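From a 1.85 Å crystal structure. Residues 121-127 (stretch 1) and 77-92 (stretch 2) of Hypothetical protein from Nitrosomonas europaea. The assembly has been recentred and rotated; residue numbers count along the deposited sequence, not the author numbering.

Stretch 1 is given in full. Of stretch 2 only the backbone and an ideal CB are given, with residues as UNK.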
ATOM      1  N   ALA A 121       8.492   3.960  -7.988  1.00 44.93           N
ATOM      2  CA  ALA A 121       9.697   3.309  -8.472  1.00 45.20           C
ATOM      3  C   ALA A 121       9.321   2.128  -9.358  1.00 45.03           C
ATOM      4  O   ALA A 121      10.021   1.821 -10.320  1.00 44.59           O
ATOM      5  CB  ALA A 121      10.568   2.865  -7.325  1.00 44.80           C
ATOM      6  N   PHE A 122       8.242   1.448  -8.982  1.00 44.58           N
ATOM      7  CA  PHE A 122       7.739   0.324  -9.730  1.00 45.29           C
ATOM      8  C   PHE A 122       6.987   0.748 -11.010  1.00 45.49           C
ATOM      9  O   PHE A 122       7.394   0.386 -12.126  1.00 44.62           O
ATOM     10  CB  PHE A 122       6.836  -0.515  -8.831  1.00 45.55           C
ATOM     11  CG  PHE A 122       6.267  -1.741  -9.508  1.00 46.53           C
ATOM     12  CD1 PHE A 122       7.115  -2.699 -10.082  1.00 46.59           C
ATOM     13  CD2 PHE A 122       4.910  -1.955  -9.529  1.00 46.10           C
ATOM     14  CE1 PHE A 122       6.589  -3.848 -10.693  1.00 46.96           C
ATOM     15  CE2 PHE A 122       4.370  -3.095 -10.143  1.00 48.22           C
ATOM     16  CZ  PHE A 122       5.209  -4.032 -10.730  1.00 45.12           C
ATOM     17  N   TYR A 123       5.912   1.516 -10.853  1.00 45.18           N
ATOM     18  CA  TYR A 123       5.053   1.839 -12.007  1.00 45.98           C
ATOM     19  C   TYR A 123       5.691   2.780 -13.020  1.00 46.19           C
ATOM     20  O   TYR A 123       5.490   2.628 -14.241  1.00 46.28           O
ATOM     21  CB  TYR A 123       3.697   2.356 -11.548  1.00 45.57           C
ATOM     22  CG  TYR A 123       2.899   1.277 -10.850  1.00 45.75           C
ATOM     23  CD1 TYR A 123       2.548   0.105 -11.528  1.00 46.44           C
ATOM     24  CD2 TYR A 123       2.508   1.409  -9.513  1.00 46.32           C
ATOM     25  CE1 TYR A 123       1.829  -0.906 -10.900  1.00 45.72           C
ATOM     26  CE2 TYR A 123       1.784   0.379  -8.861  1.00 44.66           C
ATOM     27  CZ  TYR A 123       1.438  -0.755  -9.596  1.00 44.46           C
ATOM     28  OH  TYR A 123       0.764  -1.771  -9.005  1.00 44.62           O
ATOM     29  N   VAL A 124       6.487   3.725 -12.528  1.00 45.55           N
ATOM     30  CA  VAL A 124       7.130   4.710 -13.395  1.00 45.39           C
ATOM     31  C   VAL A 124       8.572   4.316 -13.632  1.00 45.33           C
ATOM     32  O   VAL A 124       9.012   4.247 -14.778  1.00 44.79           O
ATOM     33  CB  VAL A 124       7.027   6.139 -12.792  1.00 45.81           C
ATOM     34  CG1 VAL A 124       7.672   7.206 -13.714  1.00 46.39           C
ATOM     35  CG2 VAL A 124       5.541   6.477 -12.490  1.00 46.29           C
ATOM     36  N   GLY A 125       9.295   4.030 -12.554  1.00 44.85           N
ATOM     37  CA  GLY A 125      10.727   3.749 -12.652  1.00 45.70           C
ATOM     38  C   GLY A 125      11.016   2.394 -13.282  1.00 46.19           C
ATOM     39  O   GLY A 125      12.125   2.159 -13.758  1.00 46.42           O
ATOM     40  N   GLN A 126      10.020   1.496 -13.270  1.00 46.57           N
ATOM     41  CA  GLN A 126      10.186   0.101 -13.721  1.00 47.06           C
ATOM     42  C   GLN A 126      11.244  -0.630 -12.908  1.00 47.81           C
ATOM     43  O   GLN A 126      11.997  -1.474 -13.434  1.00 47.95           O
ATOM     44  CB  GLN A 126      10.504   0.049 -15.220  1.00 46.95           C
ATOM     45  CG  GLN A 126       9.439   0.717 -16.049  1.00 45.59           C
ATOM     46  CD  GLN A 126       9.536   0.413 -17.513  1.00 45.09           C
ATOM     47  OE1 GLN A 126      10.591   0.555 -18.107  1.00 44.68           O
ATOM     48  NE2 GLN A 126       8.426   0.005 -18.109  1.00 45.41           N
ATOM     49  N   GLU A 127      11.341  -0.277 -11.632  1.00 47.86           N
ATOM     50  CA  GLU A 127      12.360  -0.860 -10.787  1.00 49.11           C
ATOM     51  C   GLU A 127      11.797  -2.122 -10.156  1.00 49.06           C
ATOM     52  O   GLU A 127      10.585  -2.226  -9.950  1.00 48.19           O
ATOM     53  CB  GLU A 127      12.799   0.121  -9.719  1.00 49.59           C
ATOM     54  CG  GLU A 127      13.327   1.411 -10.281  1.00 52.26           C
ATOM     55  CD  GLU A 127      13.911   2.310  -9.218  1.00 56.98           C
ATOM     56  OE1 GLU A 127      14.138   1.847  -8.088  1.00 59.86           O
ATOM     57  OE2 GLU A 127      14.130   3.496  -9.509  1.00 61.28           O
ATOM     58  N   UNK A  77      -2.763   8.984 -12.655  1.00 46.16           N
ATOM     59  CA  UNK A  77      -1.511   8.518 -12.042  1.00 46.96           C
ATOM     60  C   UNK A  77      -0.625   7.912 -13.131  1.00 47.44           C
ATOM     61  O   UNK A  77      -1.140   7.265 -14.030  1.00 47.67           O
ATOM     62  CB  UNK A  77      -1.783   7.498 -10.934  1.00 46.96           C
ATOM     63  N   UNK A  78       0.690   8.212 -13.101  1.00 47.51           N
ATOM     64  CA  UNK A  78       1.559   7.832 -14.230  1.00 47.63           C
ATOM     65  C   UNK A  78       1.958   6.336 -14.216  1.00 47.22           C
ATOM     66  O   UNK A  78       2.085   5.724 -13.152  1.00 46.78           O
ATOM     67  CB  UNK A  78       2.823   8.694 -14.210  1.00 47.63           C
ATOM     68  N   UNK A  79       2.164   5.779 -15.412  1.00 46.78           N
ATOM     69  CA  UNK A  79       2.743   4.440 -15.593  1.00 46.63           C
ATOM     70  C   UNK A  79       3.659   4.521 -16.805  1.00 46.20           C
ATOM     71  O   UNK A  79       3.365   5.244 -17.738  1.00 45.82           O
ATOM     72  CB  UNK A  79       1.667   3.368 -15.775  1.00 46.63           C
ATOM     73  N   UNK A  80       4.762   3.780 -16.778  1.00 45.74           N
ATOM     74  CA  UNK A  80       5.623   3.613 -17.949  1.00 45.69           C
ATOM     75  C   UNK A  80       5.257   2.307 -18.614  1.00 45.59           C
ATOM     76  O   UNK A  80       5.480   1.233 -18.064  1.00 44.86           O
ATOM     77  CB  UNK A  80       7.105   3.640 -17.572  1.00 45.69           C
ATOM     78  N   UNK A  81       4.619   2.414 -19.775  1.00 45.49           N
ATOM     79  CA  UNK A  81       4.061   1.249 -20.424  1.00 45.82           C
ATOM     80  C   UNK A  81       5.095   0.586 -21.307  1.00 46.68           C
ATOM     81  O   UNK A  81       5.048  -0.626 -21.508  1.00 47.12           O
ATOM     82  CB  UNK A  81       2.824   1.628 -21.241  1.00 45.82           C
ATOM     83  N   UNK A  82       6.025   1.383 -21.830  1.00 47.25           N
ATOM     84  CA  UNK A  82       7.069   0.873 -22.724  1.00 48.14           C
ATOM     85  C   UNK A  82       7.926  -0.147 -21.963  1.00 47.59           C
ATOM     86  O   UNK A  82       8.467   0.156 -20.903  1.00 47.57           O
ATOM     87  CB  UNK A  82       7.934   2.014 -23.263  1.00 48.14           C
ATOM     88  N   UNK A  83       8.023  -1.354 -22.520  1.00 47.30           N
ATOM     89  CA  UNK A  83       8.700  -2.498 -21.889  1.00 47.87           C
ATOM     90  C   UNK A  83       8.264  -2.874 -20.466  1.00 47.23           C
ATOM     91  O   UNK A  83       9.028  -3.498 -19.734  1.00 47.77           O
ATOM     92  CB  UNK A  83      10.202  -2.209 -21.860  1.00 47.87           C
ATOM     93  N   UNK A  84       7.036  -2.506 -20.098  1.00 46.95           N
ATOM     94  CA  UNK A  84       6.413  -2.916 -18.829  1.00 46.39           C
ATOM     95  C   UNK A  84       6.422  -4.430 -18.642  1.00 46.83           C
ATOM     96  O   UNK A  84       6.245  -5.201 -19.607  1.00 45.45           O
ATOM     97  CB  UNK A  84       4.973  -2.403 -18.761  1.00 46.39           C
ATOM     98  N   UNK A  85       6.646  -4.845 -17.393  1.00 46.44           N
ATOM     99  CA  UNK A  85       6.542  -6.252 -16.999  1.00 47.06           C
ATOM    100  C   UNK A  85       7.162  -7.209 -18.025  1.00 47.11           C
ATOM    101  O   UNK A  85       6.432  -7.997 -18.638  1.00 47.36           O
ATOM    102  CB  UNK A  85       5.072  -6.618 -16.785  1.00 47.06           C
ATOM    103  N   UNK A  86       8.507  -7.164 -18.198  1.00 47.65           N
ATOM    104  CA  UNK A  86       9.184  -7.977 -19.215  1.00 47.72           C
ATOM    105  C   UNK A  86       9.044  -9.446 -18.870  1.00 48.22           C
ATOM    106  O   UNK A  86       8.870  -9.781 -17.702  1.00 47.87           O
ATOM    107  CB  UNK A  86      10.661  -7.596 -19.332  1.00 47.72           C
ATOM    108  N   UNK A  87       9.127 -10.323 -19.865  1.00 48.31           N
ATOM    109  CA  UNK A  87       8.972 -11.745 -19.591  1.00 49.12           C
ATOM    110  C   UNK A  87      10.126 -12.218 -18.702  1.00 49.02           C
ATOM    111  O   UNK A  87      11.293 -11.858 -18.913  1.00 49.03           O
ATOM    112  CB  UNK A  87       8.922 -12.548 -20.893  1.00 49.12           C
ATOM    113  N   UNK A  88       9.782 -13.005 -17.691  1.00 48.84           N
ATOM    114  CA  UNK A  88      10.756 -13.456 -16.721  1.00 48.63           C
ATOM    115  C   UNK A  88      10.529 -12.730 -15.418  1.00 48.65           C
ATOM    116  O   UNK A  88      10.997 -13.167 -14.371  1.00 48.65           O
ATOM    117  CB  UNK A  88      12.183 -13.237 -17.226  1.00 48.63           C
ATOM    118  N   UNK A  89       9.799 -11.616 -15.473  1.00 48.24           N
ATOM    119  CA  UNK A  89       9.506 -10.861 -14.275  1.00 48.60           C
ATOM    120  C   UNK A  89       8.669 -11.708 -13.321  1.00 48.37           C
ATOM    121  O   UNK A  89       7.709 -12.371 -13.744  1.00 48.49           O
ATOM    122  CB  UNK A  89       8.784  -9.558 -14.622  1.00 48.60           C
ATOM    123  N   UNK A  90       9.050 -11.687 -12.046  1.00 47.83           N
ATOM    124  CA  UNK A  90       8.359 -12.446 -11.012  1.00 47.80           C
ATOM    125  C   UNK A  90       7.598 -11.454 -10.126  1.00 48.10           C
ATOM    126  O   UNK A  90       8.192 -10.565  -9.507  1.00 48.15           O
ATOM    127  CB  UNK A  90       9.339 -13.287 -10.192  1.00 47.80           C
ATOM    128  N   UNK A  91       6.284 -11.614 -10.079  1.00 47.79           N
ATOM    129  CA  UNK A  91       5.406 -10.662  -9.408  1.00 48.03           C
ATOM    130  C   UNK A  91       5.265 -10.980  -7.893  1.00 48.33           C
ATOM    131  O   UNK A  91       4.172 -11.318  -7.410  1.00 47.55           O
ATOM    132  CB  UNK A  91       4.032 -10.669 -10.081  1.00 48.03           C
ATOM    133  N   UNK A  92       6.382 -10.872  -7.163  1.00 48.35           N
ATOM    134  CA  UNK A  92       6.427 -11.153  -5.724  1.00 48.61           C
ATOM    135  C   UNK A  92       6.175  -9.898  -4.897  1.00 48.91           C
ATOM    136  O   UNK A  92       7.046  -9.019  -4.791  1.00 49.77           O
ATOM    137  CB  UNK A  92       7.779 -11.759  -5.345  1.00 48.61           C
TER

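Position 77 has nothing of stretch 1 within reach of its CB, so many side chains would suit; it is Q77, whose NE2 is hydrogen-bonded elsewhere in the structure.

At position 78 the CB, though pointing sideways, lies 3.9 Å from V124 CG2. A compact apolar group would fit, and phi of -78° admits proline. The residue is P78, whose ring atom CG packs 3.6 Å from V124 CG2.

The CB of position 79 also points sideways, but the ring of Y123 lies within reach of a long side chain. An aromatic or a large aliphatic group could cover it. F79 does so with its edge toward the face of Y123: CE1 of F79 sits 3.5 Å from CD1 of Y123, and the planes meet at 65°.

Position 80 points toward stretch 1, where the carbonyls of Y123 and V124 lie in reach. The backbone N here points at Y123 O, which any residue but proline could use. The CB is 3.4 Å from V124 O, so a short donor such as serine or threonine is favoured. The deposited T80 gives V124 O a hydrogen bond from OG1 at 2.7 Å, while T80 N donates to Y123 O at 2.9 Å, nearly linearly. Water 1 donates to both T80 O (2.8 Å) and Y123 O (2.7 Å).

Position 81 points away and tolerates much; it is F81, first residue of a type II turn. At 82 the CB again meets nothing nearby, and phi of -62° with psi of 124° suits the turn's second place, where proline would also be at home. E82 contributes its backbone, for Q126 NE2 donates to E82 O at 2.8 Å and only weakly to T80 O at 3.2 Å.

Position 83 has positive phi, 53°, which favours glycine, asparagine or aspartate. N83 fits, its side chain end leading away from stretch 1. At position 84 the CB points sideways, 4.3 Å from Q126 NE2, so a small residue fits beside that amide. It is A84, whose N closes the turn by bonding to F81 O.

Position 85 has no neighbour near its CB, but a longer apolar chain could reach the F122 ring. L85 does, CD2 lying 4.1 Å from CZ of F122.

Positions 86 and 87 lie out of reach and much would suit; phi of -66° admits proline at 86. They are P86 and E87, beginning another type II turn. At 88, phi of 107° would jam a CB against the preceding carbonyl, so glycine, G88, is called for.

Position 89 points toward stretch 1, across a gap that a large apolar group can span. F89 brings CZ to 3.7 Å from CE1 of F122, at that ring's edge.

Position 90, out of reach, sets no demand; it is I90. Position 91 points sideways, yet a long aromatic could reach both F122 and Y123. Y91 receives the edge of F122 on its face, and water 2 links Y91 OH (2.6 Å) to Y123 OH (2.8 Å). Position 92 precedes the turn that leads into a helix and suits a capping residue: D92 caps a backbone N just beyond.

Stretch 2, residues 77-92: QPFTFENALPEGFIYD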
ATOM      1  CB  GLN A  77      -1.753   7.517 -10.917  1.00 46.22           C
ATOM      2  CG  GLN A  77      -2.296   8.152  -9.636  1.00 44.42           C
ATOM      3  CD  GLN A  77      -1.224   8.964  -8.915  1.00 43.91           C
ATOM      4  OE1 GLN A  77      -0.981  10.109  -9.251  1.00 48.04           O
ATOM      5  NE2 GLN A  77      -0.615   8.382  -7.903  1.00 44.88           N
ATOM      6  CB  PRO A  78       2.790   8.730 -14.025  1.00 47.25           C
ATOM      7  CG  PRO A  78       2.846   8.905 -12.499  1.00 47.58           C
ATOM      8  CD  PRO A  78       1.416   8.988 -12.067  1.00 47.84           C
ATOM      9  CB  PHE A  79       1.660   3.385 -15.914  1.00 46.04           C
ATOM     10  CG  PHE A  79       0.657   3.144 -14.801  1.00 47.72           C
ATOM     11  CD1 PHE A  79       0.778   2.026 -13.971  1.00 45.83           C
ATOM     12  CD2 PHE A  79      -0.437   3.988 -14.642  1.00 45.24           C
ATOM     13  CE1 PHE A  79      -0.157   1.756 -12.981  1.00 46.97           C
ATOM     14  CE2 PHE A  79      -1.374   3.758 -13.628  1.00 46.49           C
ATOM     15  CZ  PHE A  79      -1.238   2.658 -12.792  1.00 45.31           C
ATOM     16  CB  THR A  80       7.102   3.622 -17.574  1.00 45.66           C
ATOM     17  OG1 THR A  80       7.352   4.774 -16.776  1.00 45.38           O
ATOM     18  CG2 THR A  80       7.978   3.678 -18.826  1.00 45.45           C
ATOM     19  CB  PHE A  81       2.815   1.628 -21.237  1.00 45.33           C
ATOM     20  CG  PHE A  81       1.631   1.925 -20.389  1.00 44.11           C
ATOM     21  CD1 PHE A  81       0.923   0.911 -19.793  1.00 44.90           C
ATOM     22  CD2 PHE A  81       1.241   3.236 -20.150  1.00 44.33           C
ATOM     23  CE1 PHE A  81      -0.175   1.193 -18.991  1.00 45.55           C
ATOM     24  CE2 PHE A  81       0.142   3.516 -19.345  1.00 44.22           C
ATOM     25  CZ  PHE A  81      -0.556   2.498 -18.765  1.00 45.63           C
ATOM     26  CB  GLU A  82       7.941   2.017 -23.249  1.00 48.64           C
ATOM     27  CG  GLU A  82       7.251   2.985 -24.220  1.00 52.87           C
ATOM     28  CD  GLU A  82       6.200   3.880 -23.547  1.00 57.59           C
ATOM     29  OE1 GLU A  82       6.304   4.148 -22.310  1.00 56.32           O
ATOM     30  OE2 GLU A  82       5.266   4.312 -24.270  1.00 58.76           O
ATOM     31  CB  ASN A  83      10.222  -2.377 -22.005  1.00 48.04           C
ATOM     32  CG  ASN A  83      10.681  -2.371 -23.454  1.00 50.65           C
ATOM     33  OD1 ASN A  83      10.720  -1.324 -24.098  1.00 53.86           O
ATOM     34  ND2 ASN A  83      11.010  -3.547 -23.981  1.00 52.43           N
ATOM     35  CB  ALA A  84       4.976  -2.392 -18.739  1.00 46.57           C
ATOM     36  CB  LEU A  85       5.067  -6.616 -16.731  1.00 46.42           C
ATOM     37  CG  LEU A  85       4.361  -5.775 -15.657  1.00 46.73           C
ATOM     38  CD1 LEU A  85       2.847  -6.013 -15.625  1.00 47.98           C
ATOM     39  CD2 LEU A  85       4.950  -6.036 -14.280  1.00 47.45           C
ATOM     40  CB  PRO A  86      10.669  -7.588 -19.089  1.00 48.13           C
ATOM     41  CG  PRO A  86      10.741  -6.476 -18.106  1.00 47.85           C
ATOM     42  CD  PRO A  86       9.449  -6.384 -17.371  1.00 47.78           C
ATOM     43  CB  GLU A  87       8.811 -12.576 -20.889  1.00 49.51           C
ATOM     44  CG  GLU A  87      10.044 -13.277 -21.399  1.00 51.20           C
ATOM     45  CD  GLU A  87      10.267 -14.654 -20.764  1.00 54.51           C
ATOM     46  OE1 GLU A  87       9.590 -14.973 -19.755  1.00 55.58           O
ATOM     47  OE2 GLU A  87      11.130 -15.416 -21.273  1.00 54.11           O
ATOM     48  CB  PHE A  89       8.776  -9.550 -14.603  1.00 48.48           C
ATOM     49  CG  PHE A  89       8.501  -8.714 -13.400  1.00 49.62           C
ATOM     50  CD1 PHE A  89       9.534  -8.007 -12.778  1.00 49.84           C
ATOM     51  CD2 PHE A  89       7.222  -8.671 -12.854  1.00 48.75           C
ATOM     52  CE1 PHE A  89       9.285  -7.243 -11.639  1.00 49.94           C
ATOM     53  CE2 PHE A  89       6.955  -7.917 -11.719  1.00 47.85           C
ATOM     54  CZ  PHE A  89       7.980  -7.198 -11.109  1.00 49.60           C
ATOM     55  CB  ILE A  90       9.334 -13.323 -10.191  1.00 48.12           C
ATOM     56  CG1 ILE A  90      10.027 -14.348 -11.111  1.00 47.28           C
ATOM     57  CG2 ILE A  90       8.607 -14.018  -9.029  1.00 47.89           C
ATOM     58  CD1 ILE A  90      11.000 -15.261 -10.406  1.00 47.75           C
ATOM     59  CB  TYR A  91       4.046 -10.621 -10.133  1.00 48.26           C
ATOM     60  CG  TYR A  91       3.379  -9.268 -10.059  1.00 48.51           C
ATOM     61  CD1 TYR A  91       3.391  -8.398 -11.154  1.00 47.58           C
ATOM     62  CD2 TYR A  91       2.762  -8.840  -8.880  1.00 47.94           C
ATOM     63  CE1 TYR A  91       2.791  -7.144 -11.081  1.00 47.17           C
ATOM     64  CE2 TYR A  91       2.167  -7.578  -8.792  1.00 49.70           C
ATOM     65  CZ  TYR A  91       2.187  -6.744  -9.891  1.00 49.55           C
ATOM     66  OH  TYR A  91       1.603  -5.516  -9.786  1.00 49.24           O
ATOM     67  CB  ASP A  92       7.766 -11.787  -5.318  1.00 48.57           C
ATOM     68  CG  ASP A  92       7.818 -12.157  -3.828  1.00 49.06           C
ATOM     69  OD1 ASP A  92       6.750 -12.198  -3.164  1.00 46.55           O
ATOM     70  OD2 ASP A  92       8.932 -12.421  -3.306  1.00 49.31           O
TER
HETATM   71  O   HOH W   1       6.214   0.326 -15.484  1.00 45.43           O
HETATM   72  O   HOH W   2      -0.046  -3.771 -10.795  1.00 36.41           O
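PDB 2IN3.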